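AlgW protein (Pseudomonas aeruginosa, PDB 7CO3) probably acts as a serine endopeptidase of the HtrA type, pairing a trypsin-like protease domain with a PDZ domain. Local coordinates at residues 108-113 against 165-170; 59-64 against 235-240; 137-142 against 159-164; 67-72 against 131-136. The protein carries 1 engineered substitution. One frame throughout, in Å; residues are numbered along the deposited sequence.

Contact 1: residues 108-113 against 165-170; sequences SAVIMS and PAMTLG
I111 and M167 join the first beta barrel of the chymotrypsin-like protease fold to the connection that runs on to the second. One backbone bond fixes the crossing: M167 N donates to I111 O at 3.1 Å, with an almost straight N-H...O angle of 174°. On one side of this bond the I111 side chain covers the carbonyl of P165, its CG2 lying 3.6 Å from P165 O, an oxygen that is buried here and finds no polar partner in the model. On the other, M167 turns toward the strand with CG anti to its backbone N (chi1 -175°), and the bent thioether beyond brings M167 CE to 3.7 Å from V110 CG1, the two side chains meeting at a slant. M112 starts out pointing away, but its methyl end returns: M112 CE reaches L169 CD2 at 3.9 Å, with the side chains at about a right angle. A166 CB touches S113 CA (4.0 Å). The strand carrying V110 and I111 is backbone-bonded to A67 of strand 66-72 and to L119 of strand 117-120, whereas M112 and L169 both rest on L265 of helix 261-274 and M167 lies against L238 of strand 238-245.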
loop_
_atom_site.group_PDB
_atom_site.type_symbol
_atom_site.label_atom_id
_atom_site.label_comp_id
_atom_site.label_asym_id
_atom_site.label_seq_id
_atom_site.Cartn_x
_atom_site.Cartn_y
_atom_site.Cartn_z
ATOM N N SER B 108 7.250 -12.663 13.947
ATOM C CA SER B 108 6.395 -12.220 15.033
ATOM C C SER B 108 5.682 -13.440 15.619
ATOM O O SER B 108 5.789 -14.546 15.099
ATOM C CB SER B 108 5.363 -11.185 14.557
ATOM O OG SER B 108 5.972 -10.250 13.667
ATOM N N ALA B 109 4.941 -13.218 16.703
ATOM C CA ALA B 109 4.192 -14.288 17.361
ATOM C C ALA B 109 3.135 -13.654 18.250
ATOM O O ALA B 109 3.239 -12.491 18.627
ATOM C CB ALA B 109 5.097 -15.210 18.191
ATOM N N VAL B 110 2.098 -14.425 18.571
ATOM C CA VAL B 110 1.002 -13.900 19.379
ATOM C C VAL B 110 0.872 -14.679 20.690
ATOM O O VAL B 110 0.722 -15.901 20.682
ATOM C CB VAL B 110 -0.334 -13.921 18.617
ATOM C CG1 VAL B 110 -1.412 -13.354 19.542
ATOM C CG2 VAL B 110 -0.222 -13.083 17.313
ATOM N N ILE B 111 0.850 -13.952 21.799
ATOM C CA ILE B 111 0.616 -14.550 23.110
ATOM C C ILE B 111 -0.854 -14.898 23.239
ATOM O O ILE B 111 -1.706 -14.006 23.303
ATOM C CB ILE B 111 1.039 -13.609 24.239
ATOM C CG1 ILE B 111 2.455 -13.112 24.028
ATOM C CG2 ILE B 111 0.880 -14.319 25.609
ATOM C CD1 ILE B 111 2.767 -11.871 24.823
ATOM N N MET B 112 -1.152 -16.193 23.301
ATOM C CA MET B 112 -2.526 -16.672 23.366
ATOM C C MET B 112 -3.036 -16.940 24.785
ATOM O O MET B 112 -4.253 -16.944 24.987
ATOM C CB MET B 112 -2.667 -17.943 22.527
ATOM C CG MET B 112 -2.250 -17.791 21.082
ATOM S SD MET B 112 -3.208 -16.476 20.266
ATOM C CE MET B 112 -4.634 -17.425 19.735
ATOM N N SER B 113 -2.172 -17.177 25.777
ATOM C CA SER B 113 -2.671 -17.345 27.142
ATOM C C SER B 113 -1.617 -16.893 28.138
ATOM O O SER B 113 -0.417 -16.865 27.830
ATOM C CB SER B 113 -3.101 -18.788 27.439
ATOM O OG SER B 113 -2.017 -19.700 27.324
ATOM N N PRO B 165 0.475 -10.307 29.058
ATOM C CA PRO B 165 -0.786 -9.857 28.456
ATOM C C PRO B 165 -1.241 -10.807 27.364
ATOM O O PRO B 165 -0.483 -11.101 26.437
ATOM C CB PRO B 165 -0.436 -8.474 27.889
ATOM C CG PRO B 165 1.032 -8.607 27.492
ATOM C CD PRO B 165 1.645 -9.707 28.390
ATOM N N ALA B 166 -2.468 -11.294 27.448
ATOM C CA ALA B 166 -2.973 -12.233 26.464
ATOM C C ALA B 166 -3.925 -11.538 25.485
ATOM O O ALA B 166 -4.684 -10.638 25.845
ATOM C CB ALA B 166 -3.657 -13.425 27.128
ATOM N N MET B 167 -3.870 -11.979 24.237
ATOM C CA MET B 167 -4.765 -11.482 23.209
ATOM C C MET B 167 -6.203 -11.899 23.504
ATOM O O MET B 167 -6.463 -13.028 23.925
ATOM C CB MET B 167 -4.326 -12.056 21.864
ATOM C CG MET B 167 -5.114 -11.520 20.729
ATOM S SD MET B 167 -4.685 -9.805 20.432
ATOM C CE MET B 167 -2.999 -10.025 19.911
ATOM N N THR B 168 -7.137 -10.983 23.269
ATOM C CA THR B 168 -8.553 -11.331 23.218
ATOM C C THR B 168 -8.852 -11.943 21.862
ATOM O O THR B 168 -8.221 -11.596 20.860
ATOM C CB THR B 168 -9.435 -10.098 23.416
ATOM O OG1 THR B 168 -9.071 -9.436 24.624
ATOM C CG2 THR B 168 -10.896 -10.492 23.512
ATOM N N LEU B 169 -9.825 -12.838 21.817
ATOM C CA LEU B 169 -10.165 -13.506 20.571
ATOM C C LEU B 169 -11.349 -12.838 19.890
ATOM O O LEU B 169 -12.339 -12.493 20.532
ATOM C CB LEU B 169 -10.505 -14.967 20.829
ATOM C CG LEU B 169 -9.413 -15.808 21.474
ATOM C CD1 LEU B 169 -10.037 -17.167 21.727
ATOM C CD2 LEU B 169 -8.145 -15.930 20.582
ATOM N N GLY B 170 -11.238 -12.651 18.579
ATOM C CA GLY B 170 -12.367 -12.264 17.760
ATOM C C GLY B 170 -13.074 -13.492 17.217
ATOM O O GLY B 170 -12.811 -14.631 17.607
HETATM O O HOH W 1 -6.151 -15.936 23.911
#

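Contact 2: residues 59-64 against 235-240; sequences VSRAAP and AGNLIG
The guanidinium of R61 and the carboxamide of N237 stand with their planes perpendicular, and A235 O sits at the guanidinium edge, close to its plane. R61 NH2 donates to A235 O at 2.7 Å; the N-H...O angle is 142°, and the donor lies well above the carbonyl plane. N237 OD1 approaches the same group obliquely, 3.0 Å from R61 NH1. A water ties the two flat groups together by accepting from R61 NH2 at 2.9 Å and from N237 ND2 at 3.0 Å. The arginine reaches the turn as an extended chain from CG to NE, with CG anti to the backbone N (chi1 -153°). Behind it A62 CB lies 3.5 Å from G236 O, a buried oxygen with no modelled polar partner. G236 has a backbone conformation suited to glycine (phi 93°) and lies so close to the helix that a CB would be tight against R61 CB. D233 OD1 accepts from A235 N, two residues on, as in an Asx turn, and also from N237 N. Helix 56-62 packs on the turn of a beta hairpin in the second barrel (strands 230-233 and 238-245), in which I239 and G240 opposite L231 make a classic beta bulge.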
loop_
_atom_site.group_PDB
_atom_site.type_symbol
_atom_site.label_atom_id
_atom_site.label_comp_id
_atom_site.label_asym_id
_atom_site.label_seq_id
_atom_site.Cartn_x
_atom_site.Cartn_y
_atom_site.Cartn_z
ATOM N N VAL B 59 -5.200 -0.616 19.229
ATOM C CA VAL B 59 -3.763 -0.912 19.306
ATOM C C VAL B 59 -3.336 -1.088 20.761
ATOM O O VAL B 59 -2.625 -2.033 21.110
ATOM C CB VAL B 59 -2.923 0.194 18.629
ATOM C CG1 VAL B 59 -1.414 0.104 19.090
ATOM C CG2 VAL B 59 -3.072 0.202 17.085
ATOM N N SER B 60 -3.751 -0.161 21.625
ATOM C CA SER B 60 -3.430 -0.266 23.044
ATOM C C SER B 60 -3.835 -1.628 23.596
ATOM O O SER B 60 -3.126 -2.216 24.421
ATOM C CB SER B 60 -4.100 0.865 23.807
ATOM O OG SER B 60 -3.313 2.041 23.707
ATOM N N ARG B 61 -4.948 -2.157 23.116
ATOM C CA ARG B 61 -5.462 -3.417 23.617
ATOM C C ARG B 61 -4.598 -4.591 23.169
ATOM O O ARG B 61 -4.242 -5.454 23.978
ATOM C CB ARG B 61 -6.897 -3.580 23.120
ATOM C CG ARG B 61 -7.760 -4.438 24.000
ATOM C CD ARG B 61 -9.227 -4.276 23.658
ATOM N NE ARG B 61 -10.000 -5.421 24.136
ATOM C CZ ARG B 61 -11.015 -5.968 23.478
ATOM N NH1 ARG B 61 -11.651 -7.012 23.993
ATOM N NH2 ARG B 61 -11.398 -5.475 22.304
ATOM N N ALA B 62 -4.246 -4.639 21.880
ATOM C CA ALA B 62 -3.669 -5.834 21.274
ATOM C C ALA B 62 -2.149 -5.823 21.210
ATOM O O ALA B 62 -1.531 -6.880 21.332
ATOM C CB ALA B 62 -4.239 -6.030 19.865
ATOM N N ALA B 63 -1.539 -4.663 20.989
ATOM C CA ALA B 63 -0.092 -4.623 20.801
ATOM C C ALA B 63 0.707 -5.259 21.947
ATOM O O ALA B 63 1.715 -5.926 21.654
ATOM C CB ALA B 63 0.342 -3.178 20.564
ATOM N N PRO B 64 0.321 -5.133 23.231
ATOM C CA PRO B 64 1.131 -5.789 24.289
ATOM C C PRO B 64 1.228 -7.291 24.141
ATOM O O PRO B 64 2.208 -7.886 24.590
ATOM C CB PRO B 64 0.411 -5.401 25.584
ATOM C CG PRO B 64 -0.229 -4.076 25.252
ATOM C CD PRO B 64 -0.711 -4.255 23.821
ATOM N N ALA B 235 -11.735 -3.460 16.969
ATOM C CA ALA B 235 -11.723 -3.321 18.425
ATOM C C ALA B 235 -10.507 -3.971 19.062
ATOM O O ALA B 235 -10.383 -3.959 20.293
ATOM C CB ALA B 235 -13.010 -3.906 19.039
ATOM N N GLY B 236 -9.598 -4.526 18.267
ATOM C CA GLY B 236 -8.403 -5.126 18.831
ATOM C C GLY B 236 -8.496 -6.613 19.124
ATOM O O GLY B 236 -7.586 -7.145 19.755
ATOM N N ASN B 237 -9.561 -7.300 18.704
ATOM C CA ASN B 237 -9.650 -8.726 18.941
ATOM C C ASN B 237 -8.991 -9.487 17.815
ATOM O O ASN B 237 -9.105 -9.110 16.656
ATOM C CB ASN B 237 -11.102 -9.197 19.103
ATOM C CG ASN B 237 -11.877 -8.384 20.119
ATOM O OD1 ASN B 237 -11.603 -8.452 21.309
ATOM N ND2 ASN B 237 -12.846 -7.605 19.650
ATOM N N LEU B 238 -8.373 -10.611 18.162
ATOM C CA LEU B 238 -7.631 -11.411 17.199
ATOM C C LEU B 238 -8.553 -12.151 16.237
ATOM O O LEU B 238 -9.381 -12.969 16.657
ATOM C CB LEU B 238 -6.756 -12.422 17.924
ATOM C CG LEU B 238 -5.874 -13.329 17.073
ATOM C CD1 LEU B 238 -4.759 -12.507 16.359
ATOM C CD2 LEU B 238 -5.308 -14.461 17.951
ATOM N N ILE B 239 -8.343 -11.928 14.939
ATOM C CA ILE B 239 -9.046 -12.665 13.895
ATOM C C ILE B 239 -8.133 -13.531 13.044
ATOM O O ILE B 239 -8.641 -14.383 12.295
ATOM C CB ILE B 239 -9.876 -11.715 12.999
ATOM C CG1 ILE B 239 -8.976 -10.654 12.317
ATOM C CG2 ILE B 239 -10.952 -11.022 13.843
ATOM C CD1 ILE B 239 -9.719 -9.816 11.279
ATOM N N GLY B 240 -6.817 -13.383 13.116
ATOM C CA GLY B 240 -6.004 -14.239 12.272
ATOM C C GLY B 240 -4.531 -14.100 12.589
ATOM O O GLY B 240 -4.115 -13.255 13.384
HETATM O O HOH W 2 -14.190 -6.167 21.924
#

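Contact 3: residues 137-142 against 159-164; sequences DGRETI and IDLKNL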
loop_
_atom_site.group_PDB
_atom_site.type_symbol
_atom_site.label_atom_id
_atom_site.label_comp_id
_atom_site.label_asym_id
_atom_site.label_seq_id
_atom_site.Cartn_x
_atom_site.Cartn_y
_atom_site.Cartn_z
ATOM N N ASP B 137 6.939 -4.744 26.229
ATOM C CA ASP B 137 7.379 -4.047 27.435
ATOM C C ASP B 137 8.886 -4.047 27.588
ATOM O O ASP B 137 9.390 -3.434 28.529
ATOM C CB ASP B 137 6.710 -4.639 28.687
ATOM C CG ASP B 137 7.076 -6.116 28.934
ATOM O OD1 ASP B 137 8.179 -6.557 28.568
ATOM O OD2 ASP B 137 6.215 -6.845 29.484
ATOM N N GLY B 138 9.606 -4.728 26.707
ATOM C CA GLY B 138 11.051 -4.783 26.774
ATOM C C GLY B 138 11.622 -6.093 27.273
ATOM O O GLY B 138 12.809 -6.340 27.053
ATOM N N ARG B 139 10.830 -6.926 27.950
ATOM C CA ARG B 139 11.351 -8.203 28.437
ATOM C C ARG B 139 11.701 -9.098 27.254
ATOM O O ARG B 139 11.000 -9.109 26.239
ATOM C CB ARG B 139 10.322 -8.927 29.316
ATOM C CG ARG B 139 10.135 -8.417 30.735
ATOM C CD ARG B 139 8.650 -8.421 31.100
ATOM N NE ARG B 139 8.119 -9.761 31.310
ATOM C CZ ARG B 139 6.831 -10.048 31.479
ATOM N NH1 ARG B 139 5.914 -9.094 31.446
ATOM N NH2 ARG B 139 6.456 -11.299 31.672
ATOM N N GLU B 140 12.785 -9.849 27.394
ATOM C CA GLU B 140 13.189 -10.864 26.433
ATOM C C GLU B 140 13.366 -12.200 27.145
ATOM O O GLU B 140 13.718 -12.252 28.329
ATOM C CB GLU B 140 14.488 -10.457 25.727
ATOM C CG GLU B 140 14.335 -9.159 24.939
ATOM C CD GLU B 140 15.540 -8.819 24.085
ATOM O OE1 GLU B 140 16.220 -9.756 23.620
ATOM O OE2 GLU B 140 15.804 -7.615 23.871
ATOM N N THR B 141 13.113 -13.283 26.412
ATOM C CA THR B 141 13.263 -14.621 26.969
ATOM C C THR B 141 13.424 -15.612 25.834
ATOM O O THR B 141 13.043 -15.348 24.692
ATOM C CB THR B 141 12.073 -15.032 27.858
ATOM O OG1 THR B 141 12.365 -16.282 28.492
ATOM C CG2 THR B 141 10.777 -15.207 27.042
ATOM N N ILE B 142 14.013 -16.745 26.161
ATOM C CA ILE B 142 14.129 -17.836 25.206
ATOM C C ILE B 142 12.836 -18.628 25.245
ATOM O O ILE B 142 12.221 -18.778 26.305
ATOM C CB ILE B 142 15.352 -18.720 25.515
ATOM C CG1 ILE B 142 16.650 -18.037 25.086
ATOM C CG2 ILE B 142 15.273 -20.031 24.760
ATOM C CD1 ILE B 142 17.107 -16.857 25.946
ATOM N N ILE B 159 6.770 -19.924 26.755
ATOM C CA ILE B 159 7.725 -19.145 27.526
ATOM C C ILE B 159 7.318 -19.174 28.994
ATOM O O ILE B 159 6.159 -19.426 29.332
ATOM C CB ILE B 159 7.854 -17.694 26.998
ATOM C CG1 ILE B 159 6.548 -16.877 27.160
ATOM C CG2 ILE B 159 8.316 -17.709 25.509
ATOM C CD1 ILE B 159 6.727 -15.364 26.819
ATOM N N ASP B 160 8.290 -18.907 29.859
ATOM C CA ASP B 160 8.127 -18.897 31.312
ATOM C C ASP B 160 8.341 -17.465 31.791
ATOM O O ASP B 160 9.480 -17.037 31.993
ATOM C CB ASP B 160 9.108 -19.871 31.959
ATOM C CG ASP B 160 9.093 -19.819 33.479
ATOM O OD1 ASP B 160 7.997 -19.937 34.067
ATOM O OD2 ASP B 160 10.179 -19.680 34.082
ATOM N N LEU B 161 7.243 -16.729 31.969
ATOM C CA LEU B 161 7.288 -15.307 32.294
ATOM C C LEU B 161 5.983 -14.909 32.971
ATOM O O LEU B 161 4.916 -15.437 32.647
ATOM C CB LEU B 161 7.518 -14.463 31.031
ATOM C CG LEU B 161 8.962 -14.208 30.576
ATOM C CD1 LEU B 161 9.050 -13.123 29.516
ATOM C CD2 LEU B 161 9.836 -13.832 31.763
ATOM N N LYS B 162 6.069 -13.952 33.889
ATOM C CA LYS B 162 4.953 -13.578 34.751
ATOM C C LYS B 162 4.214 -12.357 34.217
ATOM O O LYS B 162 4.777 -11.524 33.497
ATOM C CB LYS B 162 5.433 -13.290 36.189
ATOM C CG LYS B 162 5.765 -11.812 36.458
ATOM C CD LYS B 162 6.117 -11.508 37.928
ATOM C CE LYS B 162 4.928 -10.981 38.749
ATOM N NZ LYS B 162 4.788 -9.496 38.698
ATOM N N ASN B 163 2.933 -12.264 34.594
ATOM C CA ASN B 163 2.083 -11.109 34.294
ATOM C C ASN B 163 2.067 -10.804 32.798
ATOM O O ASN B 163 2.293 -9.676 32.354
ATOM C CB ASN B 163 2.497 -9.871 35.100
ATOM C CG ASN B 163 2.417 -10.086 36.614
ATOM O OD1 ASN B 163 2.769 -9.193 37.393
ATOM N ND2 ASN B 163 1.948 -11.266 37.038
ATOM N N LEU B 164 1.796 -11.828 32.026
ATOM C CA LEU B 164 1.802 -11.750 30.573
ATOM C C LEU B 164 0.462 -11.224 30.059
ATOM O O LEU B 164 -0.593 -11.636 30.547
ATOM C CB LEU B 164 2.082 -13.118 29.988
ATOM C CG LEU B 164 3.565 -13.469 29.918
ATOM C CD1 LEU B 164 3.785 -14.787 29.177
ATOM C CD2 LEU B 164 4.333 -12.331 29.267
#
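R139 swings its side chain across to L161 and L164 through bends at chi2 and chi3 (139° and 72°), which set CD and then NE, while T141 holds OG1 anti to its backbone N and leaves CG2 in the crowded position between N and the carbonyl carbon, facing I159 and L161. The contact belongs to the first barrel of the chymotrypsin-like fold: the turn between strands 130-134 and 140-149 meets the chain leaving strand 154-158, the last in chain order of that barrel's strands. The apolar part centres on the threonine methyl. T141 CG2 meets L161 CD1 tip to tip at 3.7 Å and crosses I159 CG2 at a slant, 3.8 Å away. The arginine end reaches the leucines, L161 CB lying at the guanidinium edge, 3.4 Å from R139 NH2. R139 NH2 also points at K162 O, but that distance is too short and the angle too bent for the bond to be more than doubtful. The arginine is held more securely from its own turn. D137 OD1 accepts from R139 N at 2.7 Å, closing an Asx turn in a nearly straight bond (169°), and D137 OD2 forms a salt bridge with R139 NH1 at 3.0 Å, on the carboxylate's syn side. L161 and L164 also touch L135, outside the two segments. Within the contact, L164 CD2 comes to 3.4 Å from R139 NH2.

Contact 4: residues 67-72 against 131-136; sequences ANLYTT and IIVALR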
loop_
_atom_site.group_PDB
_atom_site.type_symbol
_atom_site.label_atom_id
_atom_site.label_comp_id
_atom_site.label_asym_id
_atom_site.label_seq_id
_atom_site.Cartn_x
_atom_site.Cartn_y
_atom_site.Cartn_z
ATOM N N ALA B 67 4.519 -10.175 20.013
ATOM C CA ALA B 67 5.947 -10.164 20.313
ATOM C C ALA B 67 6.747 -10.252 19.021
ATOM O O ALA B 67 6.235 -10.697 17.988
ATOM C CB ALA B 67 6.341 -11.336 21.231
ATOM N N ASN B 68 8.024 -9.852 19.109
ATOM C CA ASN B 68 9.010 -10.128 18.072
ATOM C C ASN B 68 9.713 -11.469 18.308
ATOM O O ASN B 68 10.044 -11.833 19.443
ATOM C CB ASN B 68 10.043 -8.996 18.012
ATOM C CG ASN B 68 9.412 -7.643 17.685
ATOM O OD1 ASN B 68 8.322 -7.581 17.138
ATOM N ND2 ASN B 68 10.090 -6.569 18.035
ATOM N N LEU B 69 9.985 -12.174 17.218
ATOM C CA LEU B 69 10.722 -13.430 17.228
ATOM C C LEU B 69 12.042 -13.225 16.487
ATOM O O LEU B 69 12.053 -12.676 15.374
ATOM C CB LEU B 69 9.939 -14.564 16.550
ATOM C CG LEU B 69 8.710 -15.228 17.216
ATOM C CD1 LEU B 69 8.352 -16.494 16.480
ATOM C CD2 LEU B 69 8.888 -15.531 18.742
ATOM N N TYR B 70 13.137 -13.682 17.108
ATOM C CA TYR B 70 14.483 -13.717 16.533
ATOM C C TYR B 70 14.991 -15.138 16.660
ATOM O O TYR B 70 15.164 -15.625 17.780
ATOM C CB TYR B 70 15.439 -12.755 17.247
ATOM C CG TYR B 70 14.904 -11.363 17.357
ATOM C CD1 TYR B 70 14.842 -10.533 16.240
ATOM C CD2 TYR B 70 14.425 -10.881 18.561
ATOM C CE1 TYR B 70 14.331 -9.256 16.323
ATOM C CE2 TYR B 70 13.909 -9.608 18.661
ATOM C CZ TYR B 70 13.862 -8.801 17.546
ATOM O OH TYR B 70 13.355 -7.544 17.656
ATOM N N THR B 71 15.219 -15.792 15.520
ATOM C CA THR B 71 15.570 -17.200 15.459
ATOM C C THR B 71 16.943 -17.362 14.808
ATOM O O THR B 71 17.286 -16.645 13.859
ATOM C CB THR B 71 14.497 -18.023 14.701
ATOM O OG1 THR B 71 14.434 -17.638 13.315
ATOM C CG2 THR B 71 13.135 -17.822 15.320
ATOM N N THR B 72 17.735 -18.289 15.343
ATOM C CA THR B 72 19.021 -18.647 14.762
ATOM C C THR B 72 18.996 -20.116 14.386
ATOM O O THR B 72 18.485 -20.946 15.145
ATOM C CB THR B 72 20.191 -18.318 15.689
ATOM O OG1 THR B 72 19.868 -18.737 17.017
ATOM C CG2 THR B 72 20.436 -16.831 15.711
ATOM N N ILE B 131 15.310 -19.627 19.796
ATOM C CA ILE B 131 14.181 -18.729 19.533
ATOM C C ILE B 131 14.078 -17.759 20.695
ATOM O O ILE B 131 13.812 -18.176 21.826
ATOM C CB ILE B 131 12.853 -19.495 19.349
ATOM C CG1 ILE B 131 12.962 -20.494 18.216
ATOM C CG2 ILE B 131 11.678 -18.546 19.045
ATOM C CD1 ILE B 131 11.872 -21.525 18.228
ATOM N N ILE B 132 14.296 -16.475 20.421
ATOM C CA ILE B 132 14.095 -15.410 21.392
ATOM C C ILE B 132 12.767 -14.707 21.127
ATOM O O ILE B 132 12.439 -14.363 19.980
ATOM C CB ILE B 132 15.254 -14.404 21.385
ATOM C CG1 ILE B 132 16.554 -15.110 21.797
ATOM C CG2 ILE B 132 14.948 -13.243 22.311
ATOM C CD1 ILE B 132 17.623 -15.141 20.743
ATOM N N VAL B 133 12.012 -14.504 22.202
ATOM C CA VAL B 133 10.764 -13.766 22.211
ATOM C C VAL B 133 11.056 -12.412 22.839
ATOM O O VAL B 133 11.652 -12.341 23.920
ATOM C CB VAL B 133 9.694 -14.521 23.013
ATOM C CG1 VAL B 133 8.585 -13.603 23.405
ATOM C CG2 VAL B 133 9.182 -15.748 22.259
ATOM N N ALA B 134 10.668 -11.333 22.161
ATOM C CA ALA B 134 10.854 -9.986 22.685
ATOM C C ALA B 134 9.497 -9.315 22.816
ATOM O O ALA B 134 8.802 -9.089 21.811
ATOM C CB ALA B 134 11.804 -9.159 21.810
ATOM N N LEU B 135 9.133 -8.973 24.052
ATOM C CA LEU B 135 7.818 -8.417 24.314
ATOM C C LEU B 135 7.832 -6.906 24.163
ATOM O O LEU B 135 8.883 -6.257 24.235
ATOM C CB LEU B 135 7.345 -8.805 25.711
ATOM C CG LEU B 135 7.211 -10.313 25.924
ATOM C CD1 LEU B 135 6.660 -10.554 27.307
ATOM C CD2 LEU B 135 6.331 -10.956 24.864
ATOM N N ARG B 136 6.636 -6.347 23.955
ATOM C CA ARG B 136 6.497 -4.899 23.819
ATOM C C ARG B 136 7.021 -4.143 25.036
ATOM O O ARG B 136 7.490 -3.009 24.903
ATOM C CB ARG B 136 5.040 -4.537 23.584
ATOM C CG ARG B 136 4.884 -3.150 23.022
ATOM C CD ARG B 136 3.453 -2.897 22.659
ATOM N NE ARG B 136 3.135 -1.478 22.678
ATOM C CZ ARG B 136 2.368 -0.910 23.594
ATOM N NH1 ARG B 136 2.129 0.392 23.545
ATOM N NH2 ARG B 136 1.841 -1.649 24.562
#
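N68 and Y70 pair with A134 and I132 between two antiparallel strands, whose axes come within 4.7 Å at 158° between their N-to-C directions. These are the hydrogen-bonded pairs, each joined by two N-H...O bonds, of which A134 N to N68 O is the shortest at 2.8 Å. L69 with V133 and T71 with I131 form the non-hydrogen-bonded pairs between and beyond them; CA-H...O contacts from L69 CA to I132 O and from V133 CA to N68 O accompany the N-H...O bonds. The side chains of L69, T71, I131 and V133 share the buried face. There L69 and V133 lie side by side, pointing the same way, with L69 CD2 3.5 Å from V133 CG2, and T71 CG2 rests 3.9 Å from I131 CG1. The hydroxyl of T71 turns to another strand, where it bonds to S105 OG. At the end of the pairing A67 CB fits against L135 CD2 at 3.7 Å. N68, Y70, I132 and A134 occupy the other, partly exposed face. Y70 brings its ring edge to A134, CE2 lying 3.8 Å from A134 CB, and its hydroxyl receives a weak bond from N68 ND2 (3.4 Å). Strand 66-72 also pairs with strand 104-113, and strand 130-134 with strand 140-149, so this seam closes the six-stranded first barrel. Main-chain N-H and C=O groups thus satisfy one another within the sheet; the buried face is mostly aliphatic, its one hydroxyl (T71) satisfied by S105 OG, while the other face mixes N68 and Y70 with I132 and A134.

Contacts 1, 3 and 4 all draw on the first barrel, and contact 2 sets the N-terminal helix against the second. Contact 4 is the core seam, built from regular strand pairing with a mostly aliphatic buried face; contact 3 lies beside it nearer the surface, linked through a probable T141 O to V133 N backbone bond, and combines a threonine-centred apolar patch with a charged arginine held by its own turn. Contact 1 is partly buried and mostly apolar, meets contact 4 where I111 touches L135, and its 165-170 segment continues directly from 159-164 of contact 3. The same segment reaches contact 2 through probable bonds of T168 and G170 to L238. Contact 2, by contrast, joins an exposed arginine to a hairpin turn, with water taking part.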